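PDB 4YJX: ATP-dependent Clp protease adapter protein ClpS 2 from Agrobacterium fabrum, which probably modulates the specificity of ATP-dependent degradation by ClpAP, binding the N-terminal domain of the chaperone ClpA and delivering substrates by their N-terminal residue. Local coordinates for residues 24-29 / 67-72; 28-33 / 60-65; 33-38 / 91-96. One frame throughout, in Å; residues are numbered along the deposited sequence.

Interaction 1: 24-29 / 67-72. With NFA (phenylalanine amide), chain F.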
loop_
_atom_site.group_PDB
_atom_site.type_symbol
_atom_site.label_atom_id
_atom_site.label_comp_id
_atom_site.label_asym_id
_atom_site.label_seq_id
_atom_site.Cartn_x
_atom_site.Cartn_y
_atom_site.Cartn_z
ATOM N N TYR A 24 2.615 9.198 -10.088
ATOM C CA TYR A 24 3.403 8.529 -9.063
ATOM C C TYR A 24 2.798 7.196 -8.676
ATOM O O TYR A 24 1.613 7.107 -8.365
ATOM C CB TYR A 24 3.532 9.423 -7.827
ATOM C CG TYR A 24 4.635 10.440 -7.949
ATOM C CD1 TYR A 24 4.512 11.519 -8.801
ATOM C CD2 TYR A 24 5.805 10.311 -7.223
ATOM C CE1 TYR A 24 5.520 12.447 -8.927
ATOM C CE2 TYR A 24 6.822 11.240 -7.339
ATOM C CZ TYR A 24 6.671 12.305 -8.194
ATOM O OH TYR A 24 7.673 13.236 -8.317
ATOM N N LYS A 25 3.627 6.158 -8.702
ATOM C CA LYS A 25 3.227 4.847 -8.211
ATOM C C LYS A 25 3.148 4.855 -6.692
ATOM O O LYS A 25 4.059 5.339 -6.032
ATOM C CB LYS A 25 4.217 3.769 -8.667
ATOM C CG LYS A 25 4.408 3.687 -10.170
ATOM C CD LYS A 25 5.344 2.552 -10.552
ATOM C CE LYS A 25 6.754 2.818 -10.070
ATOM N NZ LYS A 25 7.678 1.701 -10.410
ATOM N N VAL A 26 2.056 4.332 -6.145
ATOM C CA VAL A 26 2.006 3.976 -4.728
ATOM C C VAL A 26 2.424 2.513 -4.582
ATOM O O VAL A 26 1.749 1.617 -5.091
ATOM C CB VAL A 26 0.600 4.176 -4.124
ATOM C CG1 VAL A 26 0.553 3.683 -2.683
ATOM C CG2 VAL A 26 0.185 5.642 -4.192
ATOM N N MET A 27 3.538 2.287 -3.890
ATOM C CA MET A 27 4.079 0.943 -3.681
ATOM C C MET A 27 3.777 0.401 -2.288
ATOM O O MET A 27 3.940 1.108 -1.294
ATOM C CB MET A 27 5.597 0.941 -3.879
ATOM C CG MET A 27 6.070 1.553 -5.187
ATOM S SD MET A 27 5.485 0.664 -6.627
ATOM C CE MET A 27 6.170 -0.963 -6.352
ATOM N N LEU A 28 3.342 -0.855 -2.231
ATOM C CA LEU A 28 3.280 -1.605 -0.981
ATOM C C LEU A 28 4.580 -2.380 -0.811
ATOM O O LEU A 28 4.978 -3.124 -1.704
ATOM C CB LEU A 28 2.088 -2.564 -0.969
ATOM C CG LEU A 28 2.092 -3.645 0.121
ATOM C CD1 LEU A 28 2.006 -3.018 1.504
ATOM C CD2 LEU A 28 0.963 -4.644 -0.088
ATOM N N LEU A 29 5.238 -2.197 0.329
ATOM C CA LEU A 29 6.481 -2.895 0.620
ATOM C C LEU A 29 6.232 -4.034 1.590
ATOM O O LEU A 29 5.443 -3.904 2.526
ATOM C CB LEU A 29 7.520 -1.940 1.204
ATOM C CG LEU A 29 7.768 -0.655 0.420
ATOM C CD1 LEU A 29 8.943 0.081 1.024
ATOM C CD2 LEU A 29 8.013 -0.956 -1.045
ATOM N N ALA A 67 4.807 -4.284 -4.362
ATOM C CA ALA A 67 3.681 -4.318 -5.288
ATOM C C ALA A 67 3.137 -2.920 -5.564
ATOM O O ALA A 67 3.004 -2.102 -4.651
ATOM C CB ALA A 67 2.589 -5.196 -4.738
ATOM N N VAL A 68 2.824 -2.650 -6.826
ATOM C CA VAL A 68 2.158 -1.405 -7.184
ATOM C C VAL A 68 0.698 -1.495 -6.744
ATOM O O VAL A 68 -0.005 -2.446 -7.074
ATOM C CB VAL A 68 2.237 -1.106 -8.701
ATOM C CG1 VAL A 68 1.582 0.238 -9.027
ATOM C CG2 VAL A 68 3.677 -1.092 -9.165
ATOM N N VAL A 69 0.261 -0.505 -5.974
ATOM C CA VAL A 69 -1.115 -0.439 -5.500
ATOM C C VAL A 69 -1.968 0.358 -6.482
ATOM O O VAL A 69 -3.017 -0.099 -6.938
ATOM C CB VAL A 69 -1.192 0.214 -4.100
ATOM C CG1 VAL A 69 -2.628 0.352 -3.647
ATOM C CG2 VAL A 69 -0.409 -0.599 -3.102
ATOM N N VAL A 70 -1.494 1.555 -6.802
ATOM C CA VAL A 70 -2.213 2.480 -7.660
ATOM C C VAL A 70 -1.203 3.483 -8.208
ATOM O O VAL A 70 -0.130 3.646 -7.632
ATOM C CB VAL A 70 -3.355 3.198 -6.884
ATOM C CG1 VAL A 70 -2.798 4.267 -5.951
ATOM C CG2 VAL A 70 -4.347 3.798 -7.832
ATOM N N VAL A 71 -1.531 4.131 -9.323
ATOM C CA VAL A 71 -0.695 5.203 -9.871
ATOM C C VAL A 71 -1.560 6.432 -10.097
ATOM O O VAL A 71 -2.554 6.380 -10.820
ATOM C CB VAL A 71 -0.014 4.806 -11.194
ATOM C CG1 VAL A 71 1.014 5.840 -11.588
ATOM C CG2 VAL A 71 0.639 3.436 -11.078
ATOM N N CYS A 72 -1.177 7.535 -9.469
ATOM C CA CYS A 72 -2.011 8.734 -9.453
ATOM C C CYS A 72 -1.170 9.989 -9.307
ATOM O O CYS A 72 0.055 9.922 -9.250
ATOM C CB CYS A 72 -3.029 8.653 -8.312
ATOM S SG CYS A 72 -2.299 8.280 -6.709
HETATM N N NFA F . 4.800 -11.067 4.888
HETATM C CA NFA F . 3.921 -10.570 5.887
HETATM C C NFA F . 3.610 -11.651 6.896
HETATM O O NFA F . 4.017 -12.778 6.733
HETATM C CB NFA F . 2.642 -10.102 5.220
HETATM C CG NFA F . 2.829 -8.803 4.460
HETATM C CD1 NFA F . 3.391 -7.737 5.057
HETATM C CD2 NFA F . 2.369 -8.678 3.024
HETATM C CE1 NFA F . 3.582 -6.442 4.301
HETATM C CE2 NFA F . 2.537 -7.520 2.352
HETATM C CZ NFA F . 3.178 -6.332 3.025
HETATM N NXT NFA F . 2.842 -11.335 8.044
#

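Interaction 2: 28-33 / 60-65. With NFA (phenylalanine amide), chain F.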
loop_
_atom_site.group_PDB
_atom_site.type_symbol
_atom_site.label_atom_id
_atom_site.label_comp_id
_atom_site.label_asym_id
_atom_site.label_seq_id
_atom_site.Cartn_x
_atom_site.Cartn_y
_atom_site.Cartn_z
ATOM N N LEU A 28 3.342 -0.855 -2.231
ATOM C CA LEU A 28 3.280 -1.605 -0.981
ATOM C C LEU A 28 4.580 -2.380 -0.811
ATOM O O LEU A 28 4.978 -3.124 -1.704
ATOM C CB LEU A 28 2.088 -2.564 -0.969
ATOM C CG LEU A 28 2.092 -3.645 0.121
ATOM C CD1 LEU A 28 2.006 -3.018 1.504
ATOM C CD2 LEU A 28 0.963 -4.644 -0.088
ATOM N N LEU A 29 5.238 -2.197 0.329
ATOM C CA LEU A 29 6.481 -2.895 0.620
ATOM C C LEU A 29 6.232 -4.034 1.590
ATOM O O LEU A 29 5.443 -3.904 2.526
ATOM C CB LEU A 29 7.520 -1.940 1.204
ATOM C CG LEU A 29 7.768 -0.655 0.420
ATOM C CD1 LEU A 29 8.943 0.081 1.024
ATOM C CD2 LEU A 29 8.013 -0.956 -1.045
ATOM N N ASN A 30 6.912 -5.151 1.366
ATOM C CA ASN A 30 6.822 -6.277 2.277
ATOM C C ASN A 30 7.566 -6.020 3.578
ATOM O O ASN A 30 8.491 -5.217 3.633
ATOM C CB ASN A 30 7.374 -7.542 1.627
ATOM C CG ASN A 30 7.084 -8.785 2.447
ATOM O OD1 ASN A 30 5.950 -9.014 2.864
ATOM N ND2 ASN A 30 8.112 -9.580 2.702
ATOM N N ASP A 31 7.132 -6.702 4.626
ATOM C CA ASP A 31 7.872 -6.762 5.873
ATOM C C ASP A 31 7.478 -8.075 6.545
ATOM O O ASP A 31 6.552 -8.745 6.095
ATOM C CB ASP A 31 7.585 -5.544 6.768
ATOM C CG ASP A 31 6.193 -5.564 7.387
ATOM O OD1 ASP A 31 5.967 -6.347 8.335
ATOM O OD2 ASP A 31 5.333 -4.772 6.946
ATOM N N ASP A 32 8.175 -8.445 7.611
ATOM C CA ASP A 32 7.954 -9.743 8.239
ATOM C C ASP A 32 7.001 -9.718 9.433
ATOM O O ASP A 32 6.743 -10.763 10.019
ATOM C CB ASP A 32 9.295 -10.335 8.691
ATOM C CG ASP A 32 10.123 -10.865 7.536
ATOM O OD1 ASP A 32 9.557 -11.093 6.448
ATOM O OD2 ASP A 32 11.341 -11.067 7.722
ATOM N N TYR A 33 6.470 -8.551 9.793
ATOM C CA TYR A 33 5.732 -8.429 11.052
ATOM C C TYR A 33 4.242 -8.108 10.870
ATOM O O TYR A 33 3.405 -8.596 11.629
ATOM C CB TYR A 33 6.396 -7.365 11.927
ATOM C CG TYR A 33 7.855 -7.653 12.181
ATOM C CD1 TYR A 33 8.261 -8.349 13.309
ATOM C CD2 TYR A 33 8.825 -7.245 11.280
ATOM C CE1 TYR A 33 9.598 -8.619 13.539
ATOM C CE2 TYR A 33 10.164 -7.514 11.498
ATOM C CZ TYR A 33 10.545 -8.198 12.626
ATOM O OH TYR A 33 11.880 -8.459 12.837
ATOM N N THR A 60 1.314 -10.271 -3.587
ATOM C CA THR A 60 2.319 -9.914 -4.572
ATOM C C THR A 60 3.522 -9.305 -3.859
ATOM O O THR A 60 4.662 -9.680 -4.123
ATOM C CB THR A 60 1.761 -8.938 -5.622
ATOM O OG1 THR A 60 0.695 -9.574 -6.339
ATOM C CG2 THR A 60 2.841 -8.529 -6.610
ATOM N N ALA A 61 3.262 -8.378 -2.943
ATOM C CA ALA A 61 4.332 -7.780 -2.158
ATOM C C ALA A 61 4.984 -8.842 -1.283
ATOM O O ALA A 61 6.210 -8.901 -1.168
ATOM C CB ALA A 61 3.801 -6.635 -1.309
ATOM N N HIS A 62 4.151 -9.691 -0.689
ATOM C CA HIS A 62 4.610 -10.777 0.172
ATOM C C HIS A 62 5.663 -11.657 -0.505
ATOM O O HIS A 62 6.645 -12.051 0.124
ATOM C CB HIS A 62 3.413 -11.631 0.598
ATOM C CG HIS A 62 3.781 -12.856 1.375
ATOM N ND1 HIS A 62 4.146 -12.819 2.703
ATOM C CD2 HIS A 62 3.825 -14.163 1.012
ATOM C CE1 HIS A 62 4.404 -14.043 3.122
ATOM N NE2 HIS A 62 4.221 -14.877 2.117
ATOM N N ARG A 63 5.460 -11.947 -1.788
ATOM C CA ARG A 63 6.327 -12.861 -2.532
ATOM C C ARG A 63 7.539 -12.190 -3.177
ATOM O O ARG A 63 8.632 -12.756 -3.170
ATOM C CB ARG A 63 5.525 -13.572 -3.624
ATOM C CG ARG A 63 4.514 -14.570 -3.099
ATOM C CD ARG A 63 3.800 -15.280 -4.230
ATOM N NE ARG A 63 2.722 -16.133 -3.738
ATOM C CZ ARG A 63 2.898 -17.346 -3.222
ATOM N NH1 ARG A 63 4.116 -17.861 -3.119
ATOM N NH2 ARG A 63 1.853 -18.044 -2.802
ATOM N N PHE A 64 7.341 -10.997 -3.733
ATOM C CA PHE A 64 8.366 -10.346 -4.553
ATOM C C PHE A 64 8.935 -9.086 -3.917
ATOM O O PHE A 64 9.655 -8.331 -4.566
ATOM C CB PHE A 64 7.795 -10.005 -5.929
ATOM C CG PHE A 64 7.189 -11.183 -6.637
ATOM C CD1 PHE A 64 7.987 -12.074 -7.336
ATOM C CD2 PHE A 64 5.824 -11.404 -6.597
ATOM C CE1 PHE A 64 7.431 -13.164 -7.984
ATOM C CE2 PHE A 64 5.263 -12.488 -7.241
ATOM C CZ PHE A 64 6.067 -13.370 -7.936
ATOM N N GLY A 65 8.610 -8.857 -2.649
ATOM C CA GLY A 65 9.173 -7.739 -1.916
ATOM C C GLY A 65 8.371 -6.461 -2.021
ATOM O O GLY A 65 8.441 -5.614 -1.131
HETATM N N NFA F . 4.800 -11.067 4.888
HETATM C CA NFA F . 3.921 -10.570 5.887
HETATM C C NFA F . 3.610 -11.651 6.896
HETATM O O NFA F . 4.017 -12.778 6.733
HETATM C CB NFA F . 2.642 -10.102 5.220
HETATM C CG NFA F . 2.829 -8.803 4.460
HETATM C CD1 NFA F . 3.391 -7.737 5.057
HETATM C CD2 NFA F . 2.369 -8.678 3.024
HETATM C CE1 NFA F . 3.582 -6.442 4.301
HETATM C CE2 NFA F . 2.537 -7.520 2.352
HETATM C CZ NFA F . 3.178 -6.332 3.025
HETATM N NXT NFA F . 2.842 -11.335 8.044
#

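Interaction 3: 33-38 / 91-96. With NFA (phenylalanine amide), chain F.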
loop_
_atom_site.group_PDB
_atom_site.type_symbol
_atom_site.label_atom_id
_atom_site.label_comp_id
_atom_site.label_asym_id
_atom_site.label_seq_id
_atom_site.Cartn_x
_atom_site.Cartn_y
_atom_site.Cartn_z
ATOM N N TYR A 33 6.470 -8.551 9.793
ATOM C CA TYR A 33 5.732 -8.429 11.052
ATOM C C TYR A 33 4.242 -8.108 10.870
ATOM O O TYR A 33 3.405 -8.596 11.629
ATOM C CB TYR A 33 6.396 -7.365 11.927
ATOM C CG TYR A 33 7.855 -7.653 12.181
ATOM C CD1 TYR A 33 8.261 -8.349 13.309
ATOM C CD2 TYR A 33 8.825 -7.245 11.280
ATOM C CE1 TYR A 33 9.598 -8.619 13.539
ATOM C CE2 TYR A 33 10.164 -7.514 11.498
ATOM C CZ TYR A 33 10.545 -8.198 12.626
ATOM O OH TYR A 33 11.880 -8.459 12.837
ATOM N N THR A 34 3.909 -7.300 9.871
ATOM C CA THR A 34 2.519 -6.916 9.648
ATOM C C THR A 34 1.703 -8.141 9.235
ATOM O O THR A 34 2.079 -8.843 8.302
ATOM C CB THR A 34 2.390 -5.833 8.559
ATOM O OG1 THR A 34 3.284 -4.747 8.839
ATOM C CG2 THR A 34 0.966 -5.313 8.494
ATOM N N PRO A 35 0.585 -8.409 9.930
ATOM C CA PRO A 35 -0.267 -9.536 9.528
ATOM C C PRO A 35 -0.776 -9.422 8.092
ATOM O O PRO A 35 -1.121 -8.328 7.649
ATOM C CB PRO A 35 -1.433 -9.464 10.519
ATOM C CG PRO A 35 -0.871 -8.786 11.708
ATOM C CD PRO A 35 0.122 -7.795 11.189
ATOM N N ARG A 36 -0.832 -10.549 7.388
ATOM C CA ARG A 36 -1.293 -10.576 6.005
ATOM C C ARG A 36 -2.686 -9.966 5.863
ATOM O O ARG A 36 -2.918 -9.143 4.981
ATOM C CB ARG A 36 -1.296 -12.015 5.470
ATOM C CG ARG A 36 0.084 -12.668 5.467
ATOM C CD ARG A 36 0.080 -14.063 4.852
ATOM N NE ARG A 36 -0.868 -14.958 5.509
ATOM C CZ ARG A 36 -0.676 -15.518 6.700
ATOM N NH1 ARG A 36 0.434 -15.276 7.389
ATOM N NH2 ARG A 36 -1.602 -16.319 7.208
ATOM N N GLU A 37 -3.609 -10.362 6.733
ATOM C CA GLU A 37 -4.985 -9.894 6.622
ATOM C C GLU A 37 -5.110 -8.415 6.976
ATOM O O GLU A 37 -5.955 -7.711 6.424
ATOM C CB GLU A 37 -5.910 -10.726 7.509
ATOM C CG GLU A 37 -7.388 -10.401 7.328
ATOM C CD GLU A 37 -7.877 -10.653 5.907
ATOM O OE1 GLU A 37 -7.256 -11.471 5.198
ATOM O OE2 GLU A 37 -8.878 -10.031 5.493
ATOM N N PHE A 38 -4.272 -7.931 7.886
ATOM C CA PHE A 38 -4.285 -6.510 8.205
ATOM C C PHE A 38 -3.917 -5.675 6.979
ATOM O O PHE A 38 -4.566 -4.669 6.683
ATOM C CB PHE A 38 -3.330 -6.193 9.348
ATOM C CG PHE A 38 -3.306 -4.741 9.711
ATOM C CD1 PHE A 38 -4.284 -4.202 10.538
ATOM C CD2 PHE A 38 -2.321 -3.906 9.212
ATOM C CE1 PHE A 38 -4.269 -2.859 10.868
ATOM C CE2 PHE A 38 -2.297 -2.561 9.538
ATOM C CZ PHE A 38 -3.271 -2.035 10.368
ATOM N N ALA A 91 -0.649 0.891 14.796
ATOM C CA ALA A 91 -1.000 -0.448 15.269
ATOM C C ALA A 91 0.233 -1.197 15.761
ATOM O O ALA A 91 0.134 -2.328 16.236
ATOM C CB ALA A 91 -1.679 -1.239 14.172
ATOM N N GLY A 92 1.396 -0.566 15.638
ATOM C CA GLY A 92 2.645 -1.173 16.056
ATOM C C GLY A 92 3.286 -2.030 14.976
ATOM O O GLY A 92 4.090 -2.915 15.277
ATOM N N PHE A 93 2.937 -1.764 13.721
ATOM C CA PHE A 93 3.478 -2.517 12.591
ATOM C C PHE A 93 4.444 -1.669 11.763
ATOM O O PHE A 93 4.285 -0.446 11.667
ATOM C CB PHE A 93 2.347 -3.025 11.690
ATOM C CG PHE A 93 1.384 -3.941 12.382
ATOM C CD1 PHE A 93 1.834 -4.905 13.266
ATOM C CD2 PHE A 93 0.024 -3.831 12.156
ATOM C CE1 PHE A 93 0.945 -5.744 13.908
ATOM C CE2 PHE A 93 -0.871 -4.667 12.797
ATOM C CZ PHE A 93 -0.411 -5.623 13.673
ATOM N N PRO A 94 5.445 -2.317 11.147
ATOM C CA PRO A 94 6.363 -1.591 10.261
ATOM C C PRO A 94 5.809 -1.420 8.843
ATOM O O PRO A 94 6.564 -1.073 7.943
ATOM C CB PRO A 94 7.616 -2.478 10.268
ATOM C CG PRO A 94 7.088 -3.859 10.470
ATOM C CD PRO A 94 5.835 -3.731 11.304
ATOM N N LEU A 95 4.514 -1.664 8.654
ATOM C CA LEU A 95 3.890 -1.564 7.335
ATOM C C LEU A 95 4.228 -0.251 6.640
ATOM O O LEU A 95 4.028 0.834 7.194
ATOM C CB LEU A 95 2.367 -1.703 7.445
ATOM C CG LEU A 95 1.610 -1.638 6.111
ATOM C CD1 LEU A 95 2.029 -2.758 5.157
ATOM C CD2 LEU A 95 0.121 -1.688 6.347
ATOM N N MET A 96 4.732 -0.358 5.419
ATOM C CA MET A 96 5.193 0.809 4.686
ATOM C C MET A 96 4.586 0.900 3.295
ATOM O O MET A 96 4.698 -0.026 2.491
ATOM C CB MET A 96 6.715 0.790 4.573
ATOM C CG MET A 96 7.292 2.060 3.984
ATOM S SD MET A 96 6.881 3.536 4.934
ATOM C CE MET A 96 7.384 3.028 6.575
HETATM N N NFA F . 4.800 -11.067 4.888
HETATM C CA NFA F . 3.921 -10.570 5.887
HETATM C C NFA F . 3.610 -11.651 6.896
HETATM O O NFA F . 4.017 -12.778 6.733
HETATM C CB NFA F . 2.642 -10.102 5.220
HETATM C CG NFA F . 2.829 -8.803 4.460
HETATM C CD1 NFA F . 3.391 -7.737 5.057
HETATM C CD2 NFA F . 2.369 -8.678 3.024
HETATM C CE1 NFA F . 3.582 -6.442 4.301
HETATM C CE2 NFA F . 2.537 -7.520 2.352
HETATM C CZ NFA F . 3.178 -6.332 3.025
HETATM N NXT NFA F . 2.842 -11.335 8.044
#

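Interaction 1: 24-29 / 67-72
From Y24 opposite C72 to L28 opposite A67, two antiparallel strands run side by side; the axes of these short segments approach to 4.5 Å with a marked twist, their N-to-C directions 140° apart. The pairing slips by one residue at V26, where the register changes from K25–V71 to M27–V68, so that V69 and V70 together face a single residue: a beta bulge in the three-stranded antiparallel sheet of the ClpS fold. V26 serves both, its N donating to V70 O and its O receiving V69 N, each at 2.7 Å. Paired bonds join Y24 with C72 at one end and L28 with A67 at the other, although A67 N reaches L28 O along a bent path.

Side chains divide between the two faces. V26 and V70 lie alongside each other, pointing the same way, with V26 CG2 3.7 Å from V70 CG1. V69, displaced by the bulge, turns its CG2 to L28 CB at 3.8 Å. Helix 36-47 packs on this face, F47 touching V26 and V69, while A77 of helix 74-89 meets V26 and C72. The other face carries K25, M27, V68 and V71. There the aliphatic part of K25 runs beside V71 before its NZ leaves for a salt bridge with E100 on strand 96-101. M27 folds back at chi2 (-63°) and chi3 (-59°), a double bend that carries its sulfur and methyl across V68, with SD 3.6 Å from V68 CG2.

Interaction 2: 28-33 / 60-65
N30 and G65 carry the backbone bond of this contact, N30 N donating to G65 O at 3.0 Å. The bond is straight at the hydrogen, but the donor stands well above the carbonyl plane. It ties the segment that leaves strand 23-29 to the end of helix 51-64, where G65, with its positive phi, is the first residue to break from helical geometry.

The apolar part is small. L28, anchored in the sheet, reaches A61 with its CD2 branch, 3.7 Å from A61 CB. Both CD2 and CD1 also approach the CZ end of the bound phenylalanine amide ring, and A61 CB borders that ring near CE2. Sheet and helix thus form adjoining walls of one pocket, consistent with the site where ClpS adapters hold the first residue of an N-degron.

Polar contacts converge on the ligand amine. N30 swings its CG anti to the backbone N (chi1 -170°), carrying the amide over the helix backbone so that OD1 lies 3.5 Å from H62 CA and accepts from the ligand N at 3.1 Å. H62 ND1 accepts from the same nitrogen, which lies in the imidazole plane at the ring edge, 2.9 Å away. D31 O adds a third bond, a weak one. D31 itself forms an Asx turn, its OD1 accepting from Y33 N at 2.7 Å, and the same oxygen accepts from T34 N as well, which steadies the loop that offers its carbonyl to the ligand.

Three acceptors from two different elements around one amino group are consistent with recognition of a free chain terminus. An imidazole accepting through ND1 would probably be neutral, with its proton on NE2, and the arrangement suits a positively charged alpha-amine.

Interaction 3: 33-38 / 91-96
F93 meets P35 with a face and F38 with an edge. P35 CD sits over the face of the F93 ring, 3.5 Å from its centroid and 20° off the normal, a CH-pi contact. Toward F38 the same ring presents its edge, with F93 CE2 above the centre of the F38 face; the centroids are 5.0 Å apart and the planes inclined at 65°, a T-shaped pair. F38 reaches this place with CG anti to its backbone N (chi1 180°), and at its own ring edge it meets L95, with L95 CD2 4.1 Å from F38 CE2.

Next to the aromatic pair, T34 fits between F93 and L95. Its OG1 touches F93 CB and L95 CB, each at 3.5 Å, while its CG2 also faces L95 CB. These residues join the start of helix 36-47, with P35 at its N-cap, to the loop that leads from helix 74-89 into strand 96-101. In the ClpS fold this junction flanks the ligand pocket: T34 O accepts the amide NXT of the bound phenylalanine amide at 2.6 Å, and L95 CD1 approaches its ring.

Farther out, Y33 CB rests on P94 CD at 3.7 Å, the two side chains crossing at about a right angle. G92 closes the preceding helix with a Schellman motif, and A91 just before it turns its O over the F93 face opposite P35, 4.0 Å above the ring.

Interaction 1 lies nearest the centre of the fold and is mainly backbone pairing between strands with aliphatic cover. Interactions 2 and 3 lie toward one end, where loops and helix termini meet and a larger share of residues is exposed. L28 and L29 belong to both interactions 1 and 2, so strand 23-29 runs directly from the sheet into the pocket. Y33 likewise passes the chain from interaction 2 to interaction 3, and L29 N with M96 O probably bonds strand 23-29 to the end of 91-96. Around the ligand the chemistry divides: interaction 2 grips the amine with polar acceptors, whereas interaction 3, aromatic and apolar between its segments, contributes a backbone carbonyl to the amide end.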